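Local coordinates for D-glycerate 3-kinase (Cryptococcus neoformans var. grubii serotype A, PDB 6CKG), which probably phosphorylates D-glycerate on its 3-hydroxyl, acting as a kinase, at residues Trp182-Leu194 against Tyr291-Lys304. Numbering follows the deposited sequence.
Sequences WMNGFGPLSNDKL and YMPSYELFQDGIDK
Gly187 and Gly301 bring the two backbones closest, their CA atoms 3.9 Å apart, where the loop leaving strand 176-180 passes the C-terminal end of helix 281-298 and the 3-10 turn 299-302 that follows. Gly187 N donates to Phe298 O at 3.0 Å, and Gly301 N donates to the same oxygen, so two amides hold it. A water bonds both Gly185 O and Gly301 O; a second joins Pro188 O to Lys304 NZ.

Upstream, the type II turn from Met183 to Phe186 sets the Phe186 ring against the helix end and the 3-10 segment. Gln299 CA sits over one face, 3.9 Å from the ring centroid in a CH-pi contact, while Met183 CA backs the opposite face. Ile302 CD1 lies at the rim in the ring plane, and an edge of Phe186 is offset against the face of Tyr295.

This loop follows a strand of the mixed sheet, whose five parallel strands and one antiparallel edge strand are consistent with a P-loop kinase fold; the contact joins the loop after that strand to a helix about a hundred residues further along the chain and the 3-10 segment that follows it. Tyr295 OH bonds Gln56, and Trp182 O accepts from Gln53, at the end of neighbouring strand 48-53.

Trp182 joins Phe186, Tyr291 and Tyr295 in an aromatic cluster. With CG between its backbone N and carbonyl carbon (chi1 74°), the indole offers one face to the edge of Tyr291, a T-shaped pair with planes at 78° and Tyr291 CD2 3.4 Å from Trp182 CZ2. Met183 CB lies against the other face, and Ser294 CB meets the indole's edge at Trp182 CH2, 3.5 Å away. At the far end, both methyls of Leu189 rest against Leu297 O, which also accepts from Lys197.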
loop_
_atom_site.group_PDB
_atom_site.type_symbol
_atom_site.label_atom_id
_atom_site.label_comp_id
_atom_site.label_asym_id
_atom_site.label_seq_id
_atom_site.Cartn_x
_atom_site.Cartn_y
_atom_site.Cartn_z
ATOM N N TRP A 182 1.829 -1.132 -0.998
ATOM C CA TRP A 182 3.065 -1.613 -0.384
ATOM C C TRP A 182 3.493 -0.737 0.794
ATOM O O TRP A 182 4.177 -1.210 1.700
ATOM C CB TRP A 182 4.173 -1.682 -1.441
ATOM C CG TRP A 182 4.710 -0.330 -1.836
ATOM C CD1 TRP A 182 4.216 0.495 -2.804
ATOM C CD2 TRP A 182 5.839 0.355 -1.262
ATOM N NE1 TRP A 182 4.970 1.648 -2.881
ATOM C CE2 TRP A 182 5.967 1.587 -1.939
ATOM C CE3 TRP A 182 6.752 0.040 -0.247
ATOM C CZ2 TRP A 182 6.976 2.508 -1.641
ATOM C CZ3 TRP A 182 7.757 0.954 0.057
ATOM C CH2 TRP A 182 7.858 2.179 -0.636
ATOM N N MET A 183 3.106 0.535 0.799
ATOM C CA MET A 183 3.469 1.452 1.867
ATOM C C MET A 183 2.248 2.030 2.572
ATOM O O MET A 183 2.362 3.064 3.239
ATOM C CB MET A 183 4.358 2.588 1.326
ATOM C CG MET A 183 3.754 3.346 0.126
ATOM S SD MET A 183 4.551 4.929 -0.334
ATOM C CE MET A 183 3.736 6.042 0.812
ATOM N N ASN A 184 1.073 1.413 2.426
ATOM C CA ASN A 184 -0.110 1.984 3.052
ATOM C C ASN A 184 0.075 2.014 4.566
ATOM O O ASN A 184 0.521 1.037 5.172
ATOM C CB ASN A 184 -1.374 1.194 2.657
ATOM C CG ASN A 184 -1.991 1.708 1.371
ATOM O OD1 ASN A 184 -1.301 2.319 0.547
ATOM N ND2 ASN A 184 -3.294 1.475 1.188
ATOM N N GLY A 185 -0.237 3.149 5.176
ATOM C CA GLY A 185 -0.082 3.278 6.611
ATOM C C GLY A 185 1.331 3.607 7.086
ATOM O O GLY A 185 1.509 3.924 8.269
ATOM N N PHE A 186 2.333 3.577 6.211
ATOM C CA PHE A 186 3.690 3.945 6.629
ATOM C C PHE A 186 3.684 5.335 7.253
ATOM O O PHE A 186 3.038 6.255 6.740
ATOM C CB PHE A 186 4.654 3.913 5.444
ATOM C CG PHE A 186 5.120 2.536 5.080
ATOM C CD1 PHE A 186 4.469 1.420 5.569
ATOM C CD2 PHE A 186 6.219 2.358 4.257
ATOM C CE1 PHE A 186 4.894 0.135 5.231
ATOM C CE2 PHE A 186 6.660 1.087 3.911
ATOM C CZ PHE A 186 6.003 -0.028 4.410
ATOM N N GLY A 187 4.378 5.474 8.387
ATOM C CA GLY A 187 4.404 6.718 9.126
ATOM C C GLY A 187 5.718 7.485 8.999
ATOM O O GLY A 187 6.812 6.906 9.017
ATOM N N PRO A 188 5.630 8.809 8.864
ATOM C CA PRO A 188 6.842 9.634 8.823
ATOM C C PRO A 188 7.504 9.690 10.194
ATOM O O PRO A 188 6.906 9.355 11.218
ATOM C CB PRO A 188 6.318 11.007 8.414
ATOM C CG PRO A 188 4.927 11.028 9.044
ATOM C CD PRO A 188 4.404 9.630 8.824
ATOM N N LEU A 189 8.749 10.151 10.207
ATOM C CA LEU A 189 9.528 10.279 11.431
ATOM C C LEU A 189 9.781 11.745 11.751
ATOM O O LEU A 189 9.770 12.604 10.866
ATOM C CB LEU A 189 10.878 9.550 11.310
ATOM C CG LEU A 189 10.823 8.079 10.883
ATOM C CD1 LEU A 189 12.210 7.516 10.584
ATOM C CD2 LEU A 189 10.107 7.237 11.940
ATOM N N SER A 190 10.012 12.031 13.031
ATOM C CA SER A 190 10.625 13.305 13.357
ATOM C C SER A 190 12.007 13.349 12.716
ATOM O O SER A 190 12.603 12.316 12.404
ATOM C CB SER A 190 10.736 13.498 14.872
ATOM O OG SER A 190 11.717 12.634 15.401
ATOM N N ASN A 191 12.499 14.560 12.475
ATOM C CA ASN A 191 13.841 14.695 11.919
ATOM C C ASN A 191 14.860 13.963 12.786
ATOM O O ASN A 191 15.692 13.207 12.278
ATOM C CB ASN A 191 14.204 16.175 11.774
ATOM C CG ASN A 191 13.326 16.880 10.765
ATOM O OD1 ASN A 191 12.583 16.235 10.011
ATOM N ND2 ASN A 191 13.389 18.201 10.748
ATOM N N ASP A 192 14.772 14.148 14.110
ATOM C CA ASP A 192 15.732 13.537 15.029
ATOM C C ASP A 192 15.675 12.018 14.959
ATOM O O ASP A 192 16.707 11.343 15.063
ATOM C CB ASP A 192 15.462 13.993 16.462
ATOM C CG ASP A 192 15.694 15.479 16.671
ATOM O OD1 ASP A 192 16.170 16.179 15.743
ATOM O OD2 ASP A 192 15.390 15.941 17.783
ATOM N N LYS A 193 14.467 11.459 14.817
ATOM C CA LYS A 193 14.328 10.006 14.786
ATOM C C LYS A 193 14.871 9.414 13.490
ATOM O O LYS A 193 15.449 8.321 13.499
ATOM C CB LYS A 193 12.863 9.602 14.968
ATOM C CG LYS A 193 12.719 8.120 15.223
ATOM C CD LYS A 193 13.115 7.837 16.655
ATOM C CE LYS A 193 13.017 6.361 17.002
ATOM N NZ LYS A 193 13.455 6.134 18.414
ATOM N N LEU A 194 14.681 10.097 12.357
ATOM C CA LEU A 194 15.277 9.599 11.123
ATOM C C LEU A 194 16.797 9.571 11.247
ATOM O O LEU A 194 17.439 8.566 10.920
ATOM C CB LEU A 194 14.839 10.456 9.934
ATOM C CG LEU A 194 15.181 9.960 8.523
ATOM C CD1 LEU A 194 14.086 10.316 7.503
ATOM C CD2 LEU A 194 16.508 10.558 8.094
ATOM N N TYR A 291 12.828 0.503 -2.760
ATOM C CA TYR A 291 11.719 0.395 -1.815
ATOM C C TYR A 291 12.164 0.087 -0.392
ATOM O O TYR A 291 11.529 0.556 0.558
ATOM C CB TYR A 291 10.735 -0.692 -2.264
ATOM C CG TYR A 291 9.984 -0.334 -3.521
ATOM C CD1 TYR A 291 10.567 -0.502 -4.782
ATOM C CD2 TYR A 291 8.697 0.193 -3.452
ATOM C CE1 TYR A 291 9.880 -0.162 -5.935
ATOM C CE2 TYR A 291 8.007 0.535 -4.598
ATOM C CZ TYR A 291 8.599 0.351 -5.832
ATOM O OH TYR A 291 7.907 0.695 -6.963
ATOM N N MET A 292 13.218 -0.711 -0.229
ATOM C CA MET A 292 13.643 -1.152 1.100
ATOM C C MET A 292 13.898 -0.029 2.107
ATOM O O MET A 292 13.590 -0.231 3.292
ATOM C CB MET A 292 14.898 -2.029 0.972
ATOM C CG MET A 292 14.622 -3.516 0.974
ATOM S SD MET A 292 13.798 -4.095 2.475
ATOM C CE MET A 292 12.346 -4.805 1.729
ATOM N N PRO A 293 14.461 1.134 1.743
ATOM C CA PRO A 293 14.613 2.189 2.762
ATOM C C PRO A 293 13.291 2.617 3.367
ATOM O O PRO A 293 13.246 2.972 4.552
ATOM C CB PRO A 293 15.277 3.346 1.999
ATOM C CG PRO A 293 15.776 2.772 0.742
ATOM C CD PRO A 293 14.983 1.560 0.431
ATOM N N SER A 294 12.202 2.562 2.592
ATOM C CA SER A 294 10.905 2.932 3.137
ATOM C C SER A 294 10.414 1.908 4.150
ATOM O O SER A 294 9.823 2.283 5.166
ATOM C CB SER A 294 9.879 3.103 2.009
ATOM O OG SER A 294 10.067 4.346 1.343
ATOM N N TYR A 295 10.601 0.611 3.861
ATOM C CA TYR A 295 10.304 -0.423 4.849
ATOM C C TYR A 295 11.119 -0.215 6.117
ATOM O O TYR A 295 10.586 -0.294 7.230
ATOM C CB TYR A 295 10.587 -1.816 4.274
ATOM C CG TYR A 295 9.626 -2.297 3.200
ATOM C CD1 TYR A 295 8.407 -2.877 3.533
ATOM C CD2 TYR A 295 9.963 -2.216 1.857
ATOM C CE1 TYR A 295 7.531 -3.336 2.546
ATOM C CE2 TYR A 295 9.094 -2.670 0.866
ATOM C CZ TYR A 295 7.886 -3.224 1.215
ATOM O OH TYR A 295 7.041 -3.679 0.226
ATOM N N GLU A 296 12.424 0.041 5.962
ATOM C CA GLU A 296 13.309 0.177 7.120
ATOM C C GLU A 296 12.906 1.355 8.002
ATOM O O GLU A 296 12.892 1.241 9.233
ATOM C CB GLU A 296 14.759 0.328 6.656
ATOM C CG GLU A 296 15.314 -0.912 5.956
ATOM C CD GLU A 296 16.705 -0.702 5.384
ATOM O OE1 GLU A 296 17.359 0.292 5.745
ATOM O OE2 GLU A 296 17.159 -1.549 4.588
ATOM N N LEU A 297 12.576 2.497 7.394
ATOM C CA LEU A 297 12.344 3.730 8.139
ATOM C C LEU A 297 10.907 3.915 8.619
ATOM O O LEU A 297 10.691 4.484 9.694
ATOM C CB LEU A 297 12.711 4.936 7.279
ATOM C CG LEU A 297 14.193 5.127 6.966
ATOM C CD1 LEU A 297 14.346 6.366 6.116
ATOM C CD2 LEU A 297 14.990 5.256 8.256
ATOM N N PHE A 298 9.916 3.508 7.826
ATOM C CA PHE A 298 8.551 3.996 8.002
ATOM C C PHE A 298 7.525 2.916 8.320
ATOM O O PHE A 298 6.380 3.252 8.644
ATOM C CB PHE A 298 8.071 4.726 6.734
ATOM C CG PHE A 298 9.016 5.769 6.225
ATOM C CD1 PHE A 298 9.556 6.728 7.075
ATOM C CD2 PHE A 298 9.364 5.790 4.885
ATOM C CE1 PHE A 298 10.422 7.699 6.583
ATOM C CE2 PHE A 298 10.219 6.735 4.399
ATOM C CZ PHE A 298 10.761 7.690 5.254
ATOM N N GLN A 299 7.879 1.645 8.184
ATOM C CA GLN A 299 6.894 0.582 8.346
ATOM C C GLN A 299 6.317 0.547 9.757
ATOM O O GLN A 299 5.169 0.134 9.942
ATOM C CB GLN A 299 7.543 -0.756 8.002
ATOM C CG GLN A 299 6.619 -1.934 7.904
ATOM C CD GLN A 299 7.360 -3.172 7.468
ATOM O OE1 GLN A 299 6.876 -3.937 6.629
ATOM N NE2 GLN A 299 8.552 -3.372 8.020
ATOM N N ASP A 300 7.082 0.977 10.767
ATOM C CA ASP A 300 6.576 0.878 12.131
ATOM C C ASP A 300 5.445 1.854 12.405
ATOM O O ASP A 300 4.682 1.639 13.356
ATOM C CB ASP A 300 7.701 1.092 13.152
ATOM C CG ASP A 300 8.775 0.033 13.056
ATOM O OD1 ASP A 300 8.430 -1.168 13.027
ATOM O OD2 ASP A 300 9.966 0.403 12.979
ATOM N N GLY A 301 5.294 2.893 11.580
ATOM C CA GLY A 301 4.184 3.821 11.733
ATOM C C GLY A 301 2.812 3.184 11.576
ATOM O O GLY A 301 1.801 3.808 11.925
ATOM N N ILE A 302 2.749 1.967 11.035
ATOM C CA ILE A 302 1.473 1.249 10.942
ATOM C C ILE A 302 0.960 0.865 12.326
ATOM O O ILE A 302 -0.253 0.723 12.534
ATOM C CB ILE A 302 1.651 0.005 10.050
ATOM C CG1 ILE A 302 1.785 0.432 8.589
ATOM C CG2 ILE A 302 0.456 -0.992 10.200
ATOM C CD1 ILE A 302 2.245 -0.673 7.696
ATOM N N ASP A 303 1.853 0.757 13.296
ATOM C CA ASP A 303 1.547 0.188 14.609
ATOM C C ASP A 303 1.917 1.222 15.671
ATOM O O ASP A 303 3.001 1.159 16.250
ATOM C CB ASP A 303 2.315 -1.114 14.770
ATOM C CG ASP A 303 1.890 -1.899 16.000
ATOM O OD1 ASP A 303 1.093 -1.375 16.801
ATOM O OD2 ASP A 303 2.353 -3.042 16.153
ATOM N N LYS A 304 1.029 2.181 15.921
ATOM C CA LYS A 304 1.333 3.213 16.905
ATOM C C LYS A 304 0.032 3.847 17.372
ATOM O O LYS A 304 -1.008 3.720 16.722
ATOM C CB LYS A 304 2.296 4.274 16.354
ATOM C CG LYS A 304 1.738 5.096 15.224
ATOM C CD LYS A 304 2.699 6.224 14.781
ATOM C CE LYS A 304 2.116 6.933 13.547
ATOM N NZ LYS A 304 2.953 8.073 13.021
HETATM O O HOH W 1 0.503 5.606 10.129
HETATM O O HOH W 2 5.549 7.267 12.419
#